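Long-range contacts in L-2,4-diaminobutyric acid acetyltransferase (Geobacillus sp., PDB 6SJY), which catalyses transfer of an acetyl group from acetyl-coenzyme A to L-2,4-diaminobutyrate, a step in the biosynthesis of the chemical chaperone ectoine: residues 5-10 with 54-59; 30-35 with 78-83; 107-112 with 164-169; 113-118 with 156-161. All coordinates share one frame; numbering follows the deposited sequence.

Contact 1: 5-10 with 54-59; sequences TGTEVV and AEHEGD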
# COMPACT_ATOMS: atom_id res chain seq x y z
N THR A 5 -13.65 23.35 -24.55
CA THR A 5 -12.49 23.58 -25.49
C THR A 5 -11.26 22.57 -25.38
O THR A 5 -10.14 22.85 -25.91
CB THR A 5 -12.01 25.10 -25.46
OG1 THR A 5 -11.19 25.40 -24.31
CG2 THR A 5 -13.23 26.08 -25.50
N GLY A 6 -11.46 21.40 -24.75
CA GLY A 6 -10.42 20.34 -24.61
C GLY A 6 -9.27 20.61 -23.63
O GLY A 6 -8.23 19.95 -23.70
N THR A 7 -9.48 21.59 -22.73
CA THR A 7 -8.49 22.09 -21.74
C THR A 7 -8.99 22.05 -20.27
O THR A 7 -8.38 22.60 -19.37
CB THR A 7 -8.09 23.55 -22.08
OG1 THR A 7 -6.88 23.86 -21.38
CG2 THR A 7 -9.20 24.58 -21.70
N GLU A 8 -10.14 21.44 -20.03
CA GLU A 8 -10.54 21.15 -18.71
C GLU A 8 -9.80 19.87 -18.18
O GLU A 8 -9.29 18.95 -18.94
CB GLU A 8 -12.05 21.09 -18.61
CG GLU A 8 -12.68 20.17 -19.62
CD GLU A 8 -13.78 19.31 -19.04
OE1 GLU A 8 -13.72 18.07 -19.22
OE2 GLU A 8 -14.71 19.87 -18.41
N VAL A 9 -9.70 19.86 -16.86
CA VAL A 9 -8.99 18.81 -16.15
C VAL A 9 -9.96 17.68 -16.13
O VAL A 9 -11.13 17.89 -15.84
CB VAL A 9 -8.64 19.21 -14.72
CG1 VAL A 9 -8.00 18.01 -13.97
CG2 VAL A 9 -7.71 20.43 -14.72
N VAL A 10 -9.49 16.46 -16.43
CA VAL A 10 -10.36 15.25 -16.35
C VAL A 10 -9.90 14.25 -15.29
O VAL A 10 -8.70 14.10 -15.04
CB VAL A 10 -10.47 14.55 -17.71
CG1 VAL A 10 -11.39 15.35 -18.64
CG2 VAL A 10 -9.09 14.38 -18.32
N ALA A 54 -6.06 12.81 -11.94
CA ALA A 54 -6.53 13.98 -12.65
C ALA A 54 -5.55 14.22 -13.76
O ALA A 54 -4.31 14.23 -13.57
CB ALA A 54 -6.59 15.20 -11.75
N GLU A 55 -6.12 14.46 -14.93
CA GLU A 55 -5.30 14.73 -16.12
C GLU A 55 -5.67 16.01 -16.83
O GLU A 55 -6.85 16.42 -16.89
CB GLU A 55 -5.44 13.58 -17.11
CG GLU A 55 -4.37 12.54 -16.94
CD GLU A 55 -4.77 11.18 -17.50
OE1 GLU A 55 -5.98 10.84 -17.46
OE2 GLU A 55 -3.85 10.46 -17.96
N HIS A 56 -4.64 16.60 -17.39
CA HIS A 56 -4.82 17.81 -18.16
C HIS A 56 -3.93 17.77 -19.40
O HIS A 56 -2.70 17.77 -19.28
CB HIS A 56 -4.51 19.03 -17.32
CG HIS A 56 -4.85 20.32 -17.99
ND1 HIS A 56 -3.89 21.27 -18.28
CD2 HIS A 56 -6.04 20.81 -18.43
CE1 HIS A 56 -4.48 22.30 -18.86
NE2 HIS A 56 -5.78 22.04 -18.97
N GLU A 57 -4.57 17.68 -20.57
CA GLU A 57 -3.87 17.73 -21.85
C GLU A 57 -2.86 16.62 -21.97
O GLU A 57 -1.70 16.84 -22.32
CB GLU A 57 -3.25 19.11 -22.04
CG GLU A 57 -4.35 20.15 -21.93
CD GLU A 57 -3.96 21.49 -22.49
OE1 GLU A 57 -2.74 21.79 -22.54
OE2 GLU A 57 -4.89 22.25 -22.84
N GLY A 58 -3.34 15.41 -21.65
CA GLY A 58 -2.52 14.20 -21.65
C GLY A 58 -1.57 13.98 -20.49
O GLY A 58 -0.99 12.91 -20.38
N ASP A 59 -1.36 14.98 -19.63
CA ASP A 59 -0.48 14.79 -18.48
C ASP A 59 -1.21 14.58 -17.18
O ASP A 59 -2.26 15.16 -16.94
CB ASP A 59 0.50 15.93 -18.38
CG ASP A 59 1.51 15.87 -19.49
OD1 ASP A 59 1.93 14.75 -19.90
OD2 ASP A 59 1.89 16.94 -19.95

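Contact 2: 30-35 with 78-83; sequences GSLDLN and VWQVAV. With 9YT ((2~{S})-4-acetamido-2-azanyl-butanoic acid), chain E.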
# COMPACT_ATOMS: atom_id res chain seq x y z
N GLY A 30 8.49 16.34 -5.06
CA GLY A 30 9.60 16.45 -4.15
C GLY A 30 9.16 16.24 -2.72
O GLY A 30 9.57 15.31 -2.06
N SER A 31 8.29 17.12 -2.25
CA SER A 31 7.79 17.10 -0.87
C SER A 31 7.03 15.88 -0.35
O SER A 31 6.77 15.80 0.85
CB SER A 31 6.91 18.32 -0.65
OG SER A 31 5.58 18.05 -1.05
N LEU A 32 6.66 14.95 -1.22
CA LEU A 32 5.86 13.78 -0.81
C LEU A 32 6.83 12.65 -0.63
O LEU A 32 8.00 12.71 -1.14
CB LEU A 32 4.66 13.43 -1.75
CG LEU A 32 3.25 14.09 -1.53
CD1 LEU A 32 3.21 15.62 -1.35
CD2 LEU A 32 2.25 13.71 -2.63
N ASP A 33 6.38 11.72 0.22
CA ASP A 33 7.01 10.44 0.55
C ASP A 33 6.89 9.47 -0.66
O ASP A 33 5.84 8.87 -0.91
CB ASP A 33 6.24 9.76 1.68
CG ASP A 33 6.41 10.44 3.05
OD1 ASP A 33 7.46 10.34 3.65
OD2 ASP A 33 5.47 11.03 3.57
N LEU A 34 7.94 9.29 -1.41
CA LEU A 34 7.85 8.58 -2.68
C LEU A 34 7.83 7.06 -2.42
O LEU A 34 8.71 6.53 -1.78
CB LEU A 34 8.98 9.07 -3.57
CG LEU A 34 8.95 8.44 -4.96
CD1 LEU A 34 7.69 8.74 -5.75
CD2 LEU A 34 10.19 8.93 -5.66
N ASN A 35 6.79 6.36 -2.84
CA ASN A 35 6.86 4.89 -2.82
C ASN A 35 7.46 4.34 -4.14
O ASN A 35 7.80 5.12 -5.05
CB ASN A 35 5.51 4.33 -2.54
CG ASN A 35 4.97 4.84 -1.24
OD1 ASN A 35 4.00 5.59 -1.19
ND2 ASN A 35 5.58 4.44 -0.21
N VAL A 78 -7.23 8.02 3.51
CA VAL A 78 -6.64 8.72 2.38
C VAL A 78 -5.17 8.81 2.63
O VAL A 78 -4.71 9.39 3.60
CB VAL A 78 -7.26 10.09 2.14
CG1 VAL A 78 -6.52 10.82 1.02
CG2 VAL A 78 -8.72 9.91 1.84
N TRP A 79 -4.45 8.17 1.74
CA TRP A 79 -3.03 7.96 1.81
C TRP A 79 -2.29 9.12 1.19
O TRP A 79 -1.61 9.76 1.89
CB TRP A 79 -2.66 6.61 1.12
CG TRP A 79 -1.20 6.21 1.17
CD1 TRP A 79 -0.11 6.93 1.63
CD2 TRP A 79 -0.69 4.98 0.71
NE1 TRP A 79 1.04 6.19 1.45
CE2 TRP A 79 0.69 5.00 0.89
CE3 TRP A 79 -1.29 3.83 0.18
CZ2 TRP A 79 1.47 3.93 0.58
CZ3 TRP A 79 -0.49 2.78 -0.16
CH2 TRP A 79 0.86 2.83 0.04
N GLN A 80 -2.34 9.34 -0.12
CA GLN A 80 -1.60 10.44 -0.72
C GLN A 80 -2.53 11.33 -1.52
O GLN A 80 -3.49 10.85 -2.14
CB GLN A 80 -0.43 9.98 -1.58
CG GLN A 80 0.61 9.19 -0.84
CD GLN A 80 1.92 8.97 -1.61
OE1 GLN A 80 2.03 8.11 -2.49
NE2 GLN A 80 2.94 9.69 -1.20
N VAL A 81 -2.23 12.63 -1.50
CA VAL A 81 -2.88 13.60 -2.35
C VAL A 81 -1.77 14.39 -2.97
O VAL A 81 -0.95 14.93 -2.26
CB VAL A 81 -3.77 14.54 -1.53
CG1 VAL A 81 -4.53 15.46 -2.46
CG2 VAL A 81 -4.72 13.73 -0.68
N ALA A 82 -1.69 14.40 -4.29
CA ALA A 82 -0.62 15.10 -5.01
C ALA A 82 -1.25 15.90 -6.12
O ALA A 82 -2.21 15.42 -6.74
CB ALA A 82 0.32 14.12 -5.63
N VAL A 83 -0.70 17.10 -6.36
CA VAL A 83 -1.11 18.03 -7.43
C VAL A 83 0.17 18.58 -7.96
O VAL A 83 0.98 19.10 -7.23
CB VAL A 83 -2.01 19.20 -6.96
CG1 VAL A 83 -2.31 20.12 -8.15
CG2 VAL A 83 -3.33 18.71 -6.38
C01 9YT E . -3.45 13.51 3.19
C02 9YT E . -2.03 13.52 2.74
O03 9YT E . -1.64 14.58 2.18
N04 9YT E . -1.45 12.21 3.18
C05 9YT E . -0.15 11.63 2.92
C06 9YT E . 0.98 12.07 3.76
C07 9YT E . 2.09 11.06 3.68
N08 9YT E . 3.23 11.55 4.43
C09 9YT E . 2.48 10.77 2.23
O10 9YT E . 2.83 9.59 2.05
O11 9YT E . 2.43 11.64 1.28

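Contact 3: 107-112 with 164-169; sequences HGVRFI and GPFFND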
# COMPACT_ATOMS: atom_id res chain seq x y z
N HIS A 107 -19.29 3.69 -0.93
CA HIS A 107 -20.60 3.60 -0.34
C HIS A 107 -20.49 3.03 1.03
O HIS A 107 -19.77 2.04 1.26
CB HIS A 107 -21.54 2.71 -1.18
CG HIS A 107 -22.85 2.45 -0.49
ND1 HIS A 107 -23.87 3.38 -0.48
CD2 HIS A 107 -23.27 1.40 0.26
CE1 HIS A 107 -24.86 2.92 0.25
NE2 HIS A 107 -24.53 1.72 0.70
N GLY A 108 -21.28 3.60 1.92
CA GLY A 108 -21.29 3.22 3.34
C GLY A 108 -20.07 3.61 4.18
O GLY A 108 -19.93 3.14 5.27
N VAL A 109 -19.16 4.39 3.65
CA VAL A 109 -18.09 4.98 4.47
C VAL A 109 -18.74 5.98 5.48
O VAL A 109 -19.54 6.76 5.11
CB VAL A 109 -17.07 5.71 3.55
CG1 VAL A 109 -16.08 6.58 4.30
CG2 VAL A 109 -16.25 4.67 2.74
N ARG A 110 -18.35 5.89 6.74
CA ARG A 110 -18.79 6.73 7.82
C ARG A 110 -17.69 7.64 8.40
O ARG A 110 -17.99 8.56 9.11
CB ARG A 110 -19.42 5.83 8.87
CG ARG A 110 -20.74 5.18 8.43
CD ARG A 110 -21.24 4.21 9.47
NE ARG A 110 -22.42 3.54 8.95
CZ ARG A 110 -23.65 4.03 8.97
NH1 ARG A 110 -23.89 5.18 9.55
NH2 ARG A 110 -24.64 3.39 8.39
N PHE A 111 -16.41 7.40 8.09
CA PHE A 111 -15.27 8.20 8.55
C PHE A 111 -14.22 8.23 7.45
O PHE A 111 -14.02 7.21 6.79
CB PHE A 111 -14.55 7.65 9.74
CG PHE A 111 -15.35 7.52 10.96
CD1 PHE A 111 -15.41 8.58 11.88
CD2 PHE A 111 -15.98 6.31 11.27
CE1 PHE A 111 -16.13 8.47 13.04
CE2 PHE A 111 -16.69 6.20 12.43
CZ PHE A 111 -16.75 7.28 13.33
N ILE A 112 -13.56 9.36 7.28
CA ILE A 112 -12.35 9.50 6.48
C ILE A 112 -11.20 9.77 7.45
O ILE A 112 -11.32 10.63 8.35
CB ILE A 112 -12.45 10.66 5.53
CG1 ILE A 112 -13.62 10.46 4.59
CG2 ILE A 112 -11.15 10.83 4.77
CD1 ILE A 112 -14.02 11.69 3.80
N GLY A 164 -15.77 12.76 10.47
CA GLY A 164 -16.96 11.99 10.70
C GLY A 164 -17.30 11.92 12.16
O GLY A 164 -16.65 12.54 12.96
N PRO A 165 -18.32 11.17 12.52
CA PRO A 165 -19.12 10.32 11.63
C PRO A 165 -20.04 11.03 10.67
O PRO A 165 -20.48 12.15 10.93
CB PRO A 165 -19.88 9.47 12.60
CG PRO A 165 -20.05 10.36 13.78
CD PRO A 165 -18.90 11.29 13.85
N PHE A 166 -20.17 10.46 9.48
CA PHE A 166 -21.16 10.84 8.51
C PHE A 166 -21.64 9.54 7.83
O PHE A 166 -21.33 8.42 8.27
CB PHE A 166 -20.61 11.88 7.54
CG PHE A 166 -19.52 11.37 6.62
CD1 PHE A 166 -18.24 11.07 7.11
CD2 PHE A 166 -19.75 11.27 5.27
CE1 PHE A 166 -17.25 10.63 6.28
CE2 PHE A 166 -18.75 10.84 4.42
CZ PHE A 166 -17.50 10.50 4.94
N PHE A 167 -22.48 9.68 6.82
CA PHE A 167 -22.89 8.52 6.05
C PHE A 167 -22.81 8.86 4.59
O PHE A 167 -23.58 9.61 4.11
CB PHE A 167 -24.28 8.00 6.46
CG PHE A 167 -24.66 6.73 5.73
CD1 PHE A 167 -23.96 5.53 5.98
CD2 PHE A 167 -25.61 6.74 4.71
CE1 PHE A 167 -24.24 4.37 5.28
CE2 PHE A 167 -25.91 5.57 4.01
CZ PHE A 167 -25.21 4.39 4.29
N ASN A 168 -21.82 8.29 3.90
CA ASN A 168 -21.61 8.48 2.48
C ASN A 168 -22.52 7.55 1.65
O ASN A 168 -22.25 6.34 1.45
CB ASN A 168 -20.14 8.21 2.12
CG ASN A 168 -19.73 8.86 0.81
OD1 ASN A 168 -20.03 10.00 0.58
ND2 ASN A 168 -19.04 8.12 -0.05
N ASP A 169 -23.62 8.13 1.19
CA ASP A 169 -24.67 7.38 0.55
C ASP A 169 -24.46 7.39 -0.98
O ASP A 169 -24.50 8.44 -1.60
CB ASP A 169 -26.01 7.99 0.95
CG ASP A 169 -27.16 7.25 0.35
OD1 ASP A 169 -27.25 6.03 0.58
OD2 ASP A 169 -27.93 7.89 -0.39
O HOH W 1 -22.29 7.31 10.47

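Contact 4: 113-118 with 156-161; sequences ETTVSP and EDEPLF. With 9YT ((2~{S})-4-acetamido-2-azanyl-butanoic acid), chain E.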
# COMPACT_ATOMS: atom_id res chain seq x y z
N GLU A 113 -10.13 8.98 7.35
CA GLU A 113 -8.92 9.24 8.14
C GLU A 113 -7.80 9.52 7.21
O GLU A 113 -7.71 8.96 6.08
CB GLU A 113 -8.52 8.07 9.01
CG GLU A 113 -9.50 7.70 10.03
CD GLU A 113 -8.99 6.61 10.98
OE1 GLU A 113 -9.65 6.45 11.97
OE2 GLU A 113 -7.99 5.92 10.75
N THR A 114 -6.91 10.36 7.65
CA THR A 114 -5.75 10.71 6.90
C THR A 114 -4.73 11.31 7.85
O THR A 114 -5.05 11.62 8.98
CB THR A 114 -6.07 11.61 5.71
OG1 THR A 114 -4.93 11.69 4.83
CG2 THR A 114 -6.40 13.06 6.13
N THR A 115 -3.54 11.57 7.35
CA THR A 115 -2.44 12.16 8.10
C THR A 115 -1.98 13.37 7.27
O THR A 115 -1.92 13.26 6.09
CB THR A 115 -1.47 11.03 8.25
OG1 THR A 115 -1.52 10.45 9.56
CG2 THR A 115 -0.24 11.21 7.69
N VAL A 116 -1.73 14.53 7.88
CA VAL A 116 -1.35 15.74 7.16
C VAL A 116 -0.10 16.30 7.80
O VAL A 116 -0.11 16.64 8.99
CB VAL A 116 -2.41 16.84 7.19
CG1 VAL A 116 -2.01 18.00 6.29
CG2 VAL A 116 -3.75 16.28 6.74
N SER A 117 0.96 16.36 7.01
CA SER A 117 2.21 16.99 7.49
C SER A 117 2.00 18.44 7.79
O SER A 117 1.32 19.14 7.03
CB SER A 117 3.30 16.92 6.43
OG SER A 117 3.57 15.53 6.35
N PRO A 118 2.58 18.90 8.88
CA PRO A 118 2.54 20.32 9.29
C PRO A 118 2.76 21.24 8.10
O PRO A 118 1.98 22.11 7.86
CB PRO A 118 3.70 20.40 10.27
CG PRO A 118 3.66 19.09 10.93
CD PRO A 118 3.38 18.10 9.83
N GLU A 156 8.75 15.16 9.21
CA GLU A 156 7.84 15.85 10.12
C GLU A 156 6.95 14.84 10.79
O GLU A 156 6.88 13.67 10.41
CB GLU A 156 6.97 16.82 9.37
CG GLU A 156 7.76 17.90 8.68
CD GLU A 156 6.89 19.06 8.18
OE1 GLU A 156 5.68 18.98 7.86
OE2 GLU A 156 7.43 20.15 8.19
N ASP A 157 6.27 15.30 11.83
CA ASP A 157 5.08 14.60 12.34
C ASP A 157 4.02 14.36 11.24
O ASP A 157 3.95 15.12 10.31
CB ASP A 157 4.38 15.49 13.36
CG ASP A 157 5.17 15.70 14.65
OD1 ASP A 157 6.20 15.04 14.86
OD2 ASP A 157 4.66 16.49 15.48
N GLU A 158 3.15 13.40 11.50
CA GLU A 158 1.99 13.08 10.70
C GLU A 158 0.77 13.03 11.59
O GLU A 158 0.26 11.97 11.94
CB GLU A 158 2.26 11.72 10.05
CG GLU A 158 3.32 11.80 8.95
CD GLU A 158 2.83 12.57 7.70
OE1 GLU A 158 1.64 12.59 7.39
OE2 GLU A 158 3.62 13.13 6.95
N PRO A 159 0.27 14.21 11.97
CA PRO A 159 -0.94 14.26 12.78
C PRO A 159 -2.15 13.61 12.08
O PRO A 159 -2.28 13.76 10.91
CB PRO A 159 -1.19 15.74 12.99
CG PRO A 159 -0.07 16.48 12.39
CD PRO A 159 0.82 15.54 11.66
N LEU A 160 -2.99 12.88 12.83
CA LEU A 160 -4.23 12.26 12.32
C LEU A 160 -5.44 13.20 12.22
O LEU A 160 -5.81 13.84 13.20
CB LEU A 160 -4.62 11.14 13.27
CG LEU A 160 -5.80 10.24 12.91
CD1 LEU A 160 -5.47 9.44 11.64
CD2 LEU A 160 -6.06 9.33 14.08
N PHE A 161 -6.02 13.30 11.03
CA PHE A 161 -7.28 13.98 10.82
C PHE A 161 -8.37 12.97 10.64
O PHE A 161 -8.20 12.07 9.80
CB PHE A 161 -7.22 14.87 9.58
CG PHE A 161 -6.36 16.07 9.72
CD1 PHE A 161 -5.05 15.98 10.20
CD2 PHE A 161 -6.84 17.31 9.30
CE1 PHE A 161 -4.25 17.13 10.30
CE2 PHE A 161 -6.05 18.45 9.37
CZ PHE A 161 -4.76 18.37 9.89
C01 9YT E . -3.45 13.51 3.19
C02 9YT E . -2.03 13.52 2.74
O03 9YT E . -1.64 14.58 2.18
N04 9YT E . -1.45 12.21 3.18
C05 9YT E . -0.15 11.63 2.92
C06 9YT E . 0.98 12.07 3.76
C07 9YT E . 2.09 11.06 3.68
N08 9YT E . 3.23 11.55 4.43
C09 9YT E . 2.48 10.77 2.23
O10 9YT E . 2.83 9.59 2.05
O11 9YT E . 2.43 11.64 1.28
O HOH W 2 0.83 13.89 5.53

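Contact 1: 5-10 with 54-59
T7 meets H56 and E57 through a small polar network at the surface. The H56 ring puts NE2 against T7 O at 2.7 Å; the carbonyl oxygen lies in the ring plane, but the bond is bent (131° at the hydrogen). The same NE2 also donates to T7 OG1, 3.2 Å away and tilted out of the ring plane. That hydroxyl, held anti to its own backbone N (chi1 -163°), in turn donates to E57 OE2 at 2.9 Å, meeting the carboxylate from above its plane. T7 OG1 is thus both acceptor and donor, relaying from ring to carboxylate. E57 lays its CG over the centre of the H56 ring and from there runs extended to T7; the H87 ring also meets that of H56, the two planes about 70° apart.

Backbone bonding takes over further along. V10 N reaches E55 O at 2.7 Å and E55 N reaches V10 O at 2.6 Å, both nearly straight, which makes V10 and E55 an antiparallel hydrogen-bonded pair.

Apolar contact accompanies it. V9 CG1 rests on A54 CB at 3.8 Å, and both residues also touch I92 of helix 92-101. On the face that V10 and E55 share, V10 CG2 lies 3.9 Å from E55 CB, while the E55 carboxylate is held by salt bridges to R21 and R12.

From H56 to D59 the chain makes a type I' turn, the tight connection of a beta hairpin between strands 52-56 and 59-68. With strand 10-12 laid antiparallel beside it, this is the N-terminal edge of the sheet in a GNAT acetyltransferase fold.

Contact 2: 30-35 with 78-83
L32 makes the close apolar part of this contact. Its CD2 methyl presses on A82 CB at 3.6 Å and lies 3.4 Å from V81 O, while CG faces the carboxylate of the bound product. Deeper in, the Q80 side chain runs out extended from the strand and its amide is pinned at both ends. Q80 NE2 donates to D33 O at 3.0 Å along a bent path, tilted from the carbonyl plane. A second, almost straight bond (171°) runs from Q80 NE2 to O11 of the product at 3.2 Å. OE1 is taken by the hydroxyl of Y40, which fixes which way round the amide sits. Beside it, the N35 side chain and the W79 indole approach from opposite directions, amide and ring planes 65° apart. W79 and Q80 form a classic beta bulge, both facing S65.

The packing slackens toward the start of the loop. S31 is exposed and poorly ordered, and L34 turns away from the strand to pack on helix 19-29. D33 bridges the two parts: its carbonyl belongs to the Q80 grip, while S36 of the second subunit packs against its partly exposed side chain. D33 OD1 is bonded to H155, and OD2 to product N08, though the modelled 2.5 Å is too short to be trusted.

The alpha-amino group lies by an aspartate carboxylate, its exact distance in doubt, and the product carboxylate takes a glutamine N-H, consistent with recognition of the amino-acid end of the molecule.

Contact 3: 107-112 with 164-169
R110 and F166 anchor this pairing. R110 O accepts from F166 N at 2.9 Å and also receives a CA-H contact from P165, which follows a cis peptide bond. Two further backbone bonds continue the antiparallel run: V109 O is filled by N168 N at 3.0 Å, and N168 O by G108 N at 2.9 Å. F166 O points toward R110 and is served by a water, 2.6 Å away, that donates to it; R110 NH1 donates to that water at 2.8 Å, in the guanidinium plane. The N168 side-chain amide gives its ND2 to the carbonyls of M101 and C106.

F167 CD1 lies over one face of the R110 guanidinium, the two planes 34° apart. An edge of F167, near CZ, turns to the face of H107 in an offset edge-to-face pair, centroids 6.0 Å apart and planes at 80°. F111 lies alongside P165, its CZ 3.9 Å from P165 CB.

On the inner side, F166 CZ touches I112 CD1 at 3.9 Å, and F166, I112 and V109 all reach M101 of helix 92-101. F111 and I112 also pack on strands 75-83 and 158-163, so the C-terminal tail binds alongside the lead-in to strand 111-115, against that helix.

Contact 4: 113-118 with 156-161
T114 O takes F161 N at 2.8 Å, and the CA-H of L160 also points at it from 3.5 Å. This belongs to the antiparallel pairing of strands 111-115 and 158-163 in the GNAT sheet. T114 N returns a bond to F161 O at 3.0 Å; T115 and L160 follow as a non-hydrogen-bonded pair, and V116 N reaches P159 O at a longer 3.2 Å.

Where the strands open toward the product, E158 takes over. A bend at chi2 (-69°) folds its carboxylate back, and OE2 receives a weak bond from the product amine N08 at 3.0 Å. S117 OG lies 2.5 Å from E158 OE2. A water joins the two segments, donating to T115 O at 2.9 Å and accepting from S117 OG; its contact with E158 OE1 is too short to trust. T114 OG1 is bonded to V78 O and stands beside the product's acetyl methyl. The second subunit closes in here: E113 OE2 bonds to its Y46, and its Y38 packs on T115 and E158.

On the face of T114 and F161, side chains pack on helix 121-133. There V116 crosses F161 at about a right angle, its CG2 methyl 3.7 Å from the ring centroid and 11° off the normal, a CH-pi contact.

Contacts 2 and 4 build the product site together. Their centres are 12 Å apart, both touch the bound product and the second subunit, and they meet directly where V78 N lies 2.8 Å from E113 O and V78 O 2.6 Å from T114 OG1, both probable hydrogen bonds. D33 and Q80 come from contact 2, E158 from contact 4. Contact 3 continues the same strand, 111-115, away from the site: contact 4 is nested in the loop it closes, and I112 CG2 packs 3.9 Å from V78 CG2. Contact 1 lies at the sheet edge formed by strand 10-12, nearest atoms about 7 Å from contact 2 and about 17 Å from contact 4, across the chain's centre.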